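Local coordinates for protein HAD-superfamily hydrolase, subfamily IA, variant 1 (Ehrlichia chaffeensis, PDB 3KZX) that probably hydrolyses 2-phosphoglycolate to glycolate and phosphate, as a phosphatase of the haloacid dehalogenase-like superfamily, at residues D31-N34 with T35-T39; A85-L88 with Y89-L93. All coordinates share one frame; numbering follows the deposited sequence.

Contact 1. Residues D31-N34 with T35-T39; sequences DWYN and TLIDT
Ile37 lies over one face of the Trp32 indole in the squiggle of the HAD Rossmannoid fold, the single wide helical turn after strand 27-30, leading into flap strand 37-38. Leu36 CD1 comes to the edge of the same ring, near its plane, 3.9 Å from Trp32 CE3. The face contact is a CH-pi interaction, with Ile37 CG1 3.5 Å from the centroid of the six-membered ring and 17° off the normal. The Tyr33 ring has Trp32 CD1 over one face and Ile37 CG2 at its edge, while Thr39 CG2 approaches obliquely to 3.5 Å from Tyr33 CD1. Asp31 sits where the family's nucleophilic aspartate is expected, and its OD2 forms a salt bridge with Lys159. The wide turn is closed by Ile37 N, which donates to Trp32 O at 2.9 Å. Thr35 N reaches that oxygen from the opposite face of the carbonyl plane, so two donors grip it. Tyr33 OH is held by Asp100 and Lys128. Where the chain turns back, Asn34 N donates to Ile37 O at 2.8 Å. Thr39 OG1 sits between its own backbone N and carbonyl carbon (chi1 61°), which sets it facing Asn34. One water links Asn34 OD1 to Thr39 N and a second links Asn34 ND2 to Thr39 OG1; between them Thr39 OG1 donates directly to Asn34 OD1 at 2.8 Å.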
loop_
_atom_site.group_PDB
_atom_site.type_symbol
_atom_site.label_atom_id
_atom_site.label_comp_id
_atom_site.label_asym_id
_atom_site.label_seq_id
_atom_site.Cartn_x
_atom_site.Cartn_y
_atom_site.Cartn_z
ATOM N N ASP A 31 -3.196 2.784 0.092
ATOM C CA ASP A 31 -2.319 2.077 -0.813
ATOM C C ASP A 31 -2.261 0.626 -0.361
ATOM O O ASP A 31 -2.655 0.304 0.778
ATOM C CB ASP A 31 -0.934 2.710 -0.756
ATOM C CG ASP A 31 -0.063 2.369 -1.987
ATOM O OD1 ASP A 31 -0.482 1.582 -2.860
ATOM O OD2 ASP A 31 1.037 2.938 -2.071
ATOM N N TRP A 32 -1.783 -0.253 -1.247
ATOM C CA TRP A 32 -1.752 -1.671 -0.999
ATOM C C TRP A 32 -0.354 -2.081 -0.460
ATOM O O TRP A 32 -0.155 -2.242 0.749
ATOM C CB TRP A 32 -2.174 -2.407 -2.296
ATOM C CG TRP A 32 -2.285 -3.858 -2.206
ATOM C CD1 TRP A 32 -1.485 -4.777 -2.827
ATOM C CD2 TRP A 32 -3.220 -4.613 -1.420
ATOM N NE1 TRP A 32 -1.876 -6.046 -2.492
ATOM C CE2 TRP A 32 -2.942 -5.973 -1.633
ATOM C CE3 TRP A 32 -4.267 -4.264 -0.560
ATOM C CZ2 TRP A 32 -3.676 -6.994 -1.026
ATOM C CZ3 TRP A 32 -4.993 -5.285 0.051
ATOM C CH2 TRP A 32 -4.688 -6.632 -0.189
ATOM N N TYR A 33 0.632 -2.168 -1.336
ATOM C CA TYR A 33 1.943 -2.643 -0.926
ATOM C C TYR A 33 2.613 -1.638 0.028
ATOM O O TYR A 33 2.673 -0.469 -0.268
ATOM C CB TYR A 33 2.857 -2.853 -2.130
ATOM C CG TYR A 33 2.591 -4.096 -2.968
ATOM C CD1 TYR A 33 2.213 -5.311 -2.380
ATOM C CD2 TYR A 33 2.774 -4.065 -4.320
ATOM C CE1 TYR A 33 1.980 -6.423 -3.157
ATOM C CE2 TYR A 33 2.573 -5.193 -5.118
ATOM C CZ TYR A 33 2.165 -6.358 -4.541
ATOM O OH TYR A 33 1.996 -7.467 -5.353
ATOM N N ASN A 34 3.115 -2.132 1.168
ATOM C CA ASN A 34 3.823 -1.317 2.170
ATOM C C ASN A 34 2.954 -0.317 2.953
ATOM O O ASN A 34 3.457 0.471 3.749
ATOM C CB ASN A 34 5.068 -0.696 1.550
ATOM C CG ASN A 34 5.920 -1.749 0.851
ATOM O OD1 ASN A 34 6.401 -2.689 1.489
ATOM N ND2 ASN A 34 6.055 -1.641 -0.463
ATOM N N THR A 35 1.642 -0.409 2.754
ATOM C CA THR A 35 0.648 0.284 3.568
ATOM C C THR A 35 -0.240 -0.811 4.155
ATOM O O THR A 35 0.049 -1.337 5.250
ATOM C CB THR A 35 -0.095 1.372 2.726
ATOM O OG1 THR A 35 0.894 2.301 2.229
ATOM C CG2 THR A 35 -1.148 2.133 3.590
ATOM N N LEU A 36 -1.296 -1.211 3.453
ATOM C CA LEU A 36 -2.082 -2.337 3.971
ATOM C C LEU A 36 -1.257 -3.642 4.119
ATOM O O LEU A 36 -1.431 -4.374 5.090
ATOM C CB LEU A 36 -3.352 -2.585 3.152
ATOM C CG LEU A 36 -4.492 -1.546 3.263
ATOM C CD1 LEU A 36 -5.551 -1.764 2.151
ATOM C CD2 LEU A 36 -5.132 -1.556 4.697
ATOM N N ILE A 37 -0.412 -3.934 3.144
ATOM C CA ILE A 37 0.301 -5.192 3.025
ATOM C C ILE A 37 1.783 -5.055 3.397
ATOM O O ILE A 37 2.462 -4.119 2.973
ATOM C CB ILE A 37 0.189 -5.711 1.576
ATOM C CG1 ILE A 37 -1.224 -6.252 1.321
ATOM C CG2 ILE A 37 1.327 -6.767 1.232
ATOM C CD1 ILE A 37 -1.519 -7.589 2.033
ATOM N N ASP A 38 2.272 -5.995 4.192
ATOM C CA ASP A 38 3.664 -6.072 4.583
ATOM C C ASP A 38 4.362 -6.941 3.547
ATOM O O ASP A 38 4.072 -8.143 3.460
ATOM C CB ASP A 38 3.771 -6.681 5.986
ATOM C CG ASP A 38 5.197 -6.747 6.481
ATOM O OD1 ASP A 38 6.142 -6.646 5.649
ATOM O OD2 ASP A 38 5.363 -6.958 7.698
ATOM N N THR A 39 5.234 -6.355 2.727
ATOM C CA THR A 39 5.882 -7.140 1.651
ATOM C C THR A 39 7.162 -7.875 2.136
ATOM O O THR A 39 7.841 -8.516 1.356
ATOM C CB THR A 39 6.206 -6.314 0.397
ATOM O OG1 THR A 39 7.111 -5.263 0.724
ATOM C CG2 THR A 39 4.932 -5.693 -0.217
HETATM O O HOH W 1 6.234 -3.807 3.711
HETATM O O HOH W 2 7.536 -3.777 -1.560
#

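Contact 2. Residues A85-L88 with Y89-L93; sequences ATIL and YENSL
Tyr89 and Ala85 meet on the tightly packed side of an alpha helix, residues 82-95, which belongs to the helical cap inserted between flap strands 37-38 and 103-104 of this HAD-family protein. Tyr89 N donates to Ala85 O at 2.9 Å, and Tyr89 CB presses on the same oxygen at 3.2 Å. With CG anti to the backbone N (chi1 179°), the phenol swings away from residues 85-88 into the protein. Leu93 CD1, one turn further on, sits 3.7 Å above one face of the ring, offset toward its rim. Phe48 meets this ring with the planes at about 40°, and the hydroxyl is hydrogen-bonded to Thr39 O. Leu88, partly exposed, leans on Val51 and Gln54 of helix 45-54. Three further i to i+4 bonds continue the ladder; in the straightest, Glu90 N donates to Thr86 O with an N-H...O angle of 174°. The other side is much looser. Ile87 and Asn91 are exposed and run side by side, pointing the same way, with only a light touch between Ile87 CG2 and Asn91 OD1 at 3.8 Å. The backbone bond is closer, Asn91 N donating to Ile87 O at 3.0 Å; the Asn91 amide turns back toward that carbonyl, and Asn91 CG lies 3.2 Å from Ile87 O.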
loop_
_atom_site.group_PDB
_atom_site.type_symbol
_atom_site.label_atom_id
_atom_site.label_comp_id
_atom_site.label_asym_id
_atom_site.label_seq_id
_atom_site.Cartn_x
_atom_site.Cartn_y
_atom_site.Cartn_z
ATOM N N ALA A 85 17.440 -2.097 -3.609
ATOM C CA ALA A 85 16.799 -3.407 -3.638
ATOM C C ALA A 85 15.303 -3.282 -3.366
ATOM O O ALA A 85 14.488 -3.864 -4.088
ATOM C CB ALA A 85 17.458 -4.349 -2.648
ATOM N N THR A 86 14.913 -2.486 -2.377
ATOM C CA THR A 86 13.471 -2.380 -2.052
ATOM C C THR A 86 12.655 -1.691 -3.175
ATOM O O THR A 86 11.499 -2.026 -3.412
ATOM C CB THR A 86 13.239 -1.669 -0.723
ATOM O OG1 THR A 86 13.640 -0.300 -0.836
ATOM C CG2 THR A 86 14.040 -2.347 0.354
ATOM N N ILE A 87 13.275 -0.743 -3.855
ATOM C CA ILE A 87 12.695 -0.119 -5.029
ATOM C C ILE A 87 12.451 -1.121 -6.167
ATOM O O ILE A 87 11.367 -1.156 -6.740
ATOM C CB ILE A 87 13.574 1.053 -5.546
ATOM C CG1 ILE A 87 13.548 2.234 -4.552
ATOM C CG2 ILE A 87 13.079 1.524 -6.939
ATOM C CD1 ILE A 87 14.709 3.146 -4.617
ATOM N N LEU A 88 13.475 -1.874 -6.535
ATOM C CA LEU A 88 13.351 -2.896 -7.572
ATOM C C LEU A 88 12.309 -3.921 -7.199
ATOM O O LEU A 88 11.497 -4.323 -8.048
ATOM C CB LEU A 88 14.701 -3.607 -7.836
ATOM C CG LEU A 88 15.559 -2.970 -8.912
ATOM C CD1 LEU A 88 15.721 -1.458 -8.708
ATOM C CD2 LEU A 88 16.925 -3.675 -9.048
ATOM N N TYR A 89 12.299 -4.291 -5.910
ATOM C CA TYR A 89 11.407 -5.294 -5.394
ATOM C C TYR A 89 9.944 -4.847 -5.523
ATOM O O TYR A 89 9.127 -5.615 -6.030
ATOM C CB TYR A 89 11.757 -5.601 -3.929
ATOM C CG TYR A 89 10.894 -6.612 -3.227
ATOM C CD1 TYR A 89 10.797 -7.918 -3.679
ATOM C CD2 TYR A 89 10.222 -6.282 -2.078
ATOM C CE1 TYR A 89 10.034 -8.866 -3.002
ATOM C CE2 TYR A 89 9.465 -7.219 -1.397
ATOM C CZ TYR A 89 9.364 -8.508 -1.873
ATOM O OH TYR A 89 8.615 -9.429 -1.195
ATOM N N GLU A 90 9.604 -3.655 -5.028
ATOM C CA GLU A 90 8.236 -3.144 -5.205
ATOM C C GLU A 90 7.851 -3.016 -6.675
ATOM O O GLU A 90 6.697 -3.301 -7.046
ATOM C CB GLU A 90 8.045 -1.760 -4.580
ATOM C CG GLU A 90 6.553 -1.374 -4.428
ATOM C CD GLU A 90 6.313 -0.280 -3.376
ATOM O OE1 GLU A 90 7.293 0.368 -2.972
ATOM O OE2 GLU A 90 5.145 -0.081 -2.968
ATOM N N ASN A 91 8.776 -2.516 -7.494
ATOM C CA ASN A 91 8.535 -2.405 -8.948
ATOM C C ASN A 91 8.135 -3.755 -9.565
ATOM O O ASN A 91 7.202 -3.827 -10.366
ATOM C CB ASN A 91 9.748 -1.839 -9.686
ATOM C CG ASN A 91 9.961 -0.334 -9.462
ATOM O OD1 ASN A 91 10.995 0.203 -9.872
ATOM N ND2 ASN A 91 9.025 0.336 -8.810
ATOM N N SER A 92 8.797 -4.814 -9.121
ATOM C CA SER A 92 8.607 -6.161 -9.656
ATOM C C SER A 92 7.256 -6.731 -9.223
ATOM O O SER A 92 6.542 -7.333 -10.028
ATOM C CB SER A 92 9.744 -7.089 -9.177
ATOM O OG SER A 92 9.430 -8.458 -9.384
ATOM N N LEU A 93 6.941 -6.541 -7.952
ATOM C CA LEU A 93 5.657 -6.972 -7.377
ATOM C C LEU A 93 4.487 -6.294 -8.066
ATOM O O LEU A 93 3.470 -6.938 -8.303
ATOM C CB LEU A 93 5.585 -6.656 -5.889
ATOM C CG LEU A 93 6.514 -7.406 -4.908
ATOM C CD1 LEU A 93 6.273 -6.926 -3.452
ATOM C CD2 LEU A 93 6.338 -8.927 -5.044
#

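Overall arrangement
Contact 1 is core, close to the centre of the chain where the Rossmann-like sheet gives way to the cap; contact 2 is a partly buried cap helix with one solvent-facing side, and the centres of the two contacts are about 13 Å apart. Their chemistry follows their place: residues 31-39 combine aromatic faces, irregular turn bonds and two bridging waters, whereas residues 85-93 rely on regular helical bonds with few side-chain encounters among themselves. The two nevertheless meet directly. The helix supplies Glu90, whose OE2 makes a weak hydrogen bond with Asn34 ND2, and the Leu93 carbonyl, a weak partner of Tyr33 OH, so one side of the cap helix meets the squiggle through polar atoms.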